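PDB 3QP9: type I polyketide synthase PikAII from Streptomyces venezuelae, which carries a C2-type ketoreductase domain that probably epimerises the alpha-carbon of a growing polyketide rather than reducing its beta-keto group. Local coordinates for residues A[245-250]-A[343-348]; A[253-258]-A[278-283]. All blocks are in the same frame, centred on the assembly; numbering follows the deposited sequence.

Contacts 1 and 2 lie in the Rossmann-type part of the chain, their centres 11 Å apart and each about 24 Å from the chain centre. Contact 2 is nested within the loop that contact 1 closes: the chain runs through 245-250, then 253-258 and 278-283, and returns at 343-348. Strand 253-256 is the piece between them, with 278-283 along one edge and 343-348 along the other. Leu255 makes two backbone hydrogen bonds to strand 343-348, its N to Ala345 O at 2.9 Å and its O to Leu347 N at 2.8 Å. Segment 245-250, which leads into strand 253-256, is held to 343-348 by contact 1, through Gln249 N on Ser344 OG and the packing of Trp247.

Contact 1 (A[245-250]-A[343-348]); sequences SPWWQA and LSAVLH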
loop_
_atom_site.group_PDB
_atom_site.type_symbol
_atom_site.label_atom_id
_atom_site.label_comp_id
_atom_site.label_asym_id
_atom_site.label_seq_id
_atom_site.Cartn_x
_atom_site.Cartn_y
_atom_site.Cartn_z
ATOM N N SER A 245 13.012 -10.930 -20.490
ATOM C CA SER A 245 13.313 -12.324 -20.246
ATOM C C SER A 245 12.095 -13.100 -19.733
ATOM O O SER A 245 11.119 -12.484 -19.210
ATOM C CB SER A 245 14.538 -12.532 -19.373
ATOM O OG SER A 245 14.567 -11.671 -18.268
ATOM N N PRO A 246 12.121 -14.434 -19.942
ATOM C CA PRO A 246 10.999 -15.264 -19.514
ATOM C C PRO A 246 10.803 -15.193 -18.017
ATOM O O PRO A 246 11.785 -15.164 -17.250
ATOM C CB PRO A 246 11.427 -16.691 -19.973
ATOM C CG PRO A 246 12.288 -16.420 -21.179
ATOM C CD PRO A 246 13.108 -15.210 -20.734
ATOM N N TRP A 247 9.536 -15.148 -17.605
ATOM C CA TRP A 247 9.210 -15.084 -16.241
ATOM C C TRP A 247 8.432 -16.347 -15.765
ATOM O O TRP A 247 8.037 -16.377 -14.643
ATOM C CB TRP A 247 8.411 -13.790 -15.888
ATOM C CG TRP A 247 7.129 -13.497 -16.673
ATOM C CD1 TRP A 247 7.055 -12.840 -17.859
ATOM C CD2 TRP A 247 5.788 -13.834 -16.321
ATOM N NE1 TRP A 247 5.768 -12.765 -18.294
ATOM C CE2 TRP A 247 4.951 -13.343 -17.356
ATOM C CE3 TRP A 247 5.216 -14.566 -15.268
ATOM C CZ2 TRP A 247 3.548 -13.518 -17.366
ATOM C CZ3 TRP A 247 3.834 -14.703 -15.241
ATOM C CH2 TRP A 247 3.012 -14.204 -16.300
ATOM N N TRP A 248 8.196 -17.321 -16.660
ATOM C CA TRP A 248 7.581 -18.610 -16.322
ATOM C C TRP A 248 8.269 -19.640 -17.243
ATOM O O TRP A 248 8.916 -19.256 -18.285
ATOM C CB TRP A 248 6.052 -18.651 -16.383
ATOM C CG TRP A 248 5.459 -18.192 -17.677
ATOM C CD1 TRP A 248 4.924 -16.952 -17.921
ATOM C CD2 TRP A 248 5.391 -18.925 -18.925
ATOM N NE1 TRP A 248 4.503 -16.881 -19.234
ATOM C CE2 TRP A 248 4.796 -18.059 -19.877
ATOM C CE3 TRP A 248 5.763 -20.249 -19.335
ATOM C CZ2 TRP A 248 4.578 -18.450 -21.209
ATOM C CZ3 TRP A 248 5.539 -20.639 -20.664
ATOM C CH2 TRP A 248 4.982 -19.751 -21.590
ATOM N N GLN A 249 8.283 -20.905 -16.785
ATOM C CA GLN A 249 8.856 -21.967 -17.640
ATOM C C GLN A 249 7.715 -22.881 -18.158
ATOM O O GLN A 249 6.845 -23.158 -17.435
ATOM C CB GLN A 249 9.946 -22.790 -16.919
ATOM C CG GLN A 249 11.012 -22.046 -16.101
ATOM C CD GLN A 249 11.764 -23.040 -15.125
ATOM O OE1 GLN A 249 12.670 -22.674 -14.399
ATOM N NE2 GLN A 249 11.341 -24.293 -15.126
ATOM N N ALA A 250 7.688 -23.253 -19.429
ATOM C CA ALA A 250 6.613 -24.134 -19.993
ATOM C C ALA A 250 6.447 -25.476 -19.216
ATOM O O ALA A 250 5.289 -25.991 -19.074
ATOM C CB ALA A 250 6.913 -24.470 -21.458
ATOM N N LEU A 343 6.756 -25.419 -9.086
ATOM C CA LEU A 343 6.253 -24.067 -9.127
ATOM C C LEU A 343 7.230 -23.053 -9.859
ATOM O O LEU A 343 8.374 -22.899 -9.474
ATOM C CB LEU A 343 5.948 -23.660 -7.674
ATOM C CG LEU A 343 4.791 -22.781 -7.267
ATOM C CD1 LEU A 343 5.282 -21.660 -6.329
ATOM C CD2 LEU A 343 4.061 -22.252 -8.430
ATOM N N SER A 344 6.736 -22.407 -10.917
ATOM C CA SER A 344 7.474 -21.468 -11.767
ATOM C C SER A 344 7.015 -20.006 -11.476
ATOM O O SER A 344 7.819 -19.069 -11.527
ATOM C CB SER A 344 7.185 -21.783 -13.237
ATOM O OG SER A 344 7.887 -20.948 -14.062
ATOM N N ALA A 345 5.725 -19.798 -11.237
ATOM C CA ALA A 345 5.237 -18.462 -11.023
ATOM C C ALA A 345 3.906 -18.496 -10.328
ATOM O O ALA A 345 3.131 -19.434 -10.494
ATOM C CB ALA A 345 5.152 -17.633 -12.368
ATOM N N VAL A 346 3.629 -17.454 -9.569
ATOM C CA VAL A 346 2.343 -17.307 -8.901
ATOM C C VAL A 346 1.676 -15.957 -9.300
ATOM O O VAL A 346 2.365 -14.894 -9.226
ATOM C CB VAL A 346 2.543 -17.365 -7.333
ATOM C CG1 VAL A 346 1.218 -17.084 -6.624
ATOM C CG2 VAL A 346 2.974 -18.659 -6.931
ATOM N N LEU A 347 0.402 -15.984 -9.753
ATOM C CA LEU A 347 -0.355 -14.814 -10.034
ATOM C C LEU A 347 -1.385 -14.719 -8.946
ATOM O O LEU A 347 -2.318 -15.501 -8.910
ATOM C CB LEU A 347 -1.066 -14.729 -11.429
ATOM C CG LEU A 347 -0.066 -14.894 -12.576
ATOM C CD1 LEU A 347 -0.796 -14.612 -13.947
ATOM C CD2 LEU A 347 1.069 -13.897 -12.433
ATOM N N HIS A 348 -1.151 -13.797 -8.022
ATOM C CA HIS A 348 -2.037 -13.674 -6.873
ATOM C C HIS A 348 -3.073 -12.571 -6.993
ATOM O O HIS A 348 -2.696 -11.416 -6.978
ATOM C CB HIS A 348 -1.274 -13.592 -5.528
ATOM C CG HIS A 348 -2.203 -13.619 -4.340
ATOM N ND1 HIS A 348 -2.101 -12.732 -3.284
ATOM C CD2 HIS A 348 -3.263 -14.416 -4.060
ATOM C CE1 HIS A 348 -3.050 -12.994 -2.393
ATOM N NE2 HIS A 348 -3.782 -14.007 -2.848
#
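Trp247 brings the six-membered half of its indole up to Ala345 and Leu347. Its CE3 stands 4.2 Å from Ala345 CB, which sits at the ring edge near the ring plane. One atom further round, CZ3 is 4.0 Å from Leu347 CD2; this methyl approaches obliquely, and the two side chains cross at about a right angle. The ring gets there because chi1 (55°) wedges CG between backbone N and carbonyl carbon. Trp248 follows with a similar torsion, and its CD1 hangs over the centre of the Trp247 ring, 3.4 Å above the plane. On the strand side Trp248 offers its CB, 4.2 Å from Ala345 CB.

One hydrogen bond crosses between the segments. Ser344 swings OG away from its own N (chi1 -178°) and takes the backbone N-H of Gln249, 2.8 Å from N to OG and moderately bent at 152°. The same OG is 3.3 Å from Trp248 CA, so the hydroxyl lies against the backbone between Trp248 CA and Gln249 N. The backbone of Ser344 is engaged separately, with Thr253 and Val396 in the neighbouring strands. Leu271 of helix 262-274 packs on both indoles and on Leu347, while Trp247 NE1 hydrogen-bonds Asp476 OD2.

Chemically, then, the loop is held to the strand by apolar packing of the Trp247 indole and of Trp248 CB, the Trp247 N-H being satisfied by a carboxylate elsewhere, and by a main-chain amide that is met by a side-chain hydroxyl and not by a strand carbonyl.

Contact 2 (A[253-258]-A[278-283]); sequences TVLVTG and HLLLHT
Leu255 and Leu280 lie side by side and point the same way, on the face of the two strands that Thr253 shares. Both hold CG opposite their backbone N (chi1 168° and 173°), which makes their branches run in step: Leu255 CD1 is 3.8 Å from Leu280 CG and also rests 3.4 Å from Leu280 O. Next along this face Thr253 CG2 reaches Leu280 CB at 3.7 Å, the two side chains meeting at a slant, whereas Thr253 and His278 cross at nearly a right angle. Thr253 OG1 is bonded to His341 O.

The opposite face carries Val254, Val256, Leu279 and Leu281. Here each leucine folds a methyl back towards the valine beside it, with CD2 of Leu279 3.8 Å from Val254 CB and CD2 of Leu281 4.1 Å from Val256 CB.

Between the faces, the parallel strands are stitched by four main-chain bonds, Val254 N to His278 O, Leu280 N to Val254 O, Val256 N to Leu280 O and His282 N to Val256 O. Beyond the last, the His282 ring presents its edge to the turn: Gly258 N lies in the ring plane, 3.4 Å from ND1, a weak bond though nearly straight at 169°. With NE2 bonded to Cys322 O, this suggests the neutral form protonated on NE2. Gly258 has a positive phi, as suits glycine.

The two strands are the beta elements of a Rossmann-type beta-alpha-beta unit. Helix 262-274 makes the crossover and covers the valine face through Ala264, Ala268 and Leu271; strand 343-348 flanks 253-256, and strand 316-321 flanks 278-283.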
loop_
_atom_site.group_PDB
_atom_site.type_symbol
_atom_site.label_atom_id
_atom_site.label_comp_id
_atom_site.label_asym_id
_atom_site.label_seq_id
_atom_site.Cartn_x
_atom_site.Cartn_y
_atom_site.Cartn_z
ATOM N N THR A 253 4.707 -25.315 -13.226
ATOM C CA THR A 253 3.279 -25.011 -12.979
ATOM C C THR A 253 3.169 -23.559 -12.620
ATOM O O THR A 253 3.975 -23.078 -11.846
ATOM C CB THR A 253 2.801 -25.811 -11.750
ATOM O OG1 THR A 253 2.953 -27.223 -12.044
ATOM C CG2 THR A 253 1.391 -25.524 -11.421
ATOM N N VAL A 254 2.136 -22.897 -13.078
ATOM C CA VAL A 254 1.950 -21.514 -12.714
ATOM C C VAL A 254 0.636 -21.519 -11.958
ATOM O O VAL A 254 -0.361 -22.107 -12.423
ATOM C CB VAL A 254 1.833 -20.578 -13.965
ATOM C CG1 VAL A 254 1.407 -19.169 -13.465
ATOM C CG2 VAL A 254 3.223 -20.502 -14.752
ATOM N N LEU A 255 0.686 -20.984 -10.768
ATOM C CA LEU A 255 -0.490 -20.864 -9.897
ATOM C C LEU A 255 -1.189 -19.576 -10.163
ATOM O O LEU A 255 -0.538 -18.563 -10.182
ATOM C CB LEU A 255 -0.040 -20.983 -8.440
ATOM C CG LEU A 255 -1.118 -20.587 -7.416
ATOM C CD1 LEU A 255 -2.268 -21.521 -7.407
ATOM C CD2 LEU A 255 -0.517 -20.558 -6.007
ATOM N N VAL A 256 -2.538 -19.617 -10.319
ATOM C CA VAL A 256 -3.327 -18.460 -10.410
ATOM C C VAL A 256 -4.376 -18.549 -9.327
ATOM O O VAL A 256 -5.129 -19.503 -9.271
ATOM C CB VAL A 256 -4.022 -18.347 -11.768
ATOM C CG1 VAL A 256 -4.811 -17.095 -11.810
ATOM C CG2 VAL A 256 -2.984 -18.395 -12.916
ATOM N N THR A 257 -4.456 -17.503 -8.513
ATOM C CA THR A 257 -5.392 -17.489 -7.454
ATOM C C THR A 257 -6.565 -16.630 -7.813
ATOM O O THR A 257 -6.518 -15.770 -8.734
ATOM C CB THR A 257 -4.780 -17.084 -6.013
ATOM O OG1 THR A 257 -4.615 -15.642 -5.946
ATOM C CG2 THR A 257 -3.481 -17.867 -5.698
ATOM N N GLY A 258 -7.622 -16.881 -7.044
ATOM C CA GLY A 258 -8.940 -16.316 -7.209
ATOM C C GLY A 258 -9.505 -16.531 -8.569
ATOM O O GLY A 258 -10.162 -15.626 -9.116
ATOM N N HIS A 278 1.272 -26.120 -17.662
ATOM C CA HIS A 278 0.717 -26.642 -16.395
ATOM C C HIS A 278 0.182 -25.527 -15.500
ATOM O O HIS A 278 0.929 -24.633 -15.096
ATOM C CB HIS A 278 1.737 -27.435 -15.629
ATOM C CG HIS A 278 2.346 -28.534 -16.427
ATOM N ND1 HIS A 278 3.456 -28.360 -17.248
ATOM C CD2 HIS A 278 1.997 -29.827 -16.537
ATOM C CE1 HIS A 278 3.728 -29.488 -17.867
ATOM N NE2 HIS A 278 2.855 -30.394 -17.457
ATOM N N LEU A 279 -1.097 -25.575 -15.191
ATOM C CA LEU A 279 -1.723 -24.513 -14.458
ATOM C C LEU A 279 -2.386 -25.065 -13.186
ATOM O O LEU A 279 -3.017 -26.115 -13.191
ATOM C CB LEU A 279 -2.778 -23.786 -15.324
ATOM C CG LEU A 279 -2.167 -22.907 -16.424
ATOM C CD1 LEU A 279 -3.262 -22.381 -17.436
ATOM C CD2 LEU A 279 -1.357 -21.732 -15.768
ATOM N N LEU A 280 -2.232 -24.329 -12.091
ATOM C CA LEU A 280 -2.876 -24.713 -10.872
ATOM C C LEU A 280 -3.795 -23.546 -10.562
ATOM O O LEU A 280 -3.337 -22.440 -10.467
ATOM C CB LEU A 280 -1.837 -24.918 -9.747
ATOM C CG LEU A 280 -2.517 -25.167 -8.367
ATOM C CD1 LEU A 280 -3.457 -26.379 -8.445
ATOM C CD2 LEU A 280 -1.416 -25.434 -7.429
ATOM N N LEU A 281 -5.079 -23.797 -10.435
ATOM C CA LEU A 281 -6.054 -22.729 -10.339
ATOM C C LEU A 281 -6.663 -22.825 -8.950
ATOM O O LEU A 281 -7.265 -23.846 -8.626
ATOM C CB LEU A 281 -7.187 -22.914 -11.373
ATOM C CG LEU A 281 -6.730 -22.978 -12.828
ATOM C CD1 LEU A 281 -7.921 -23.088 -13.638
ATOM C CD2 LEU A 281 -5.954 -21.714 -13.201
ATOM N N HIS A 282 -6.536 -21.760 -8.146
ATOM C CA HIS A 282 -7.128 -21.739 -6.788
ATOM C C HIS A 282 -8.392 -20.908 -6.861
ATOM O O HIS A 282 -8.430 -19.883 -7.611
ATOM C CB HIS A 282 -6.147 -21.155 -5.774
ATOM C CG HIS A 282 -6.819 -20.560 -4.589
ATOM N ND1 HIS A 282 -7.472 -19.343 -4.643
ATOM C CD2 HIS A 282 -7.061 -21.071 -3.365
ATOM C CE1 HIS A 282 -8.026 -19.100 -3.468
ATOM N NE2 HIS A 282 -7.782 -20.135 -2.675
ATOM N N THR A 283 -9.441 -21.380 -6.182
ATOM C CA THR A 283 -10.657 -20.594 -5.992
ATOM C C THR A 283 -10.996 -20.396 -4.541
ATOM O O THR A 283 -10.770 -21.257 -3.701
ATOM C CB THR A 283 -11.937 -21.117 -6.686
ATOM O OG1 THR A 283 -12.362 -22.338 -6.062
ATOM C CG2 THR A 283 -11.673 -21.319 -8.172
#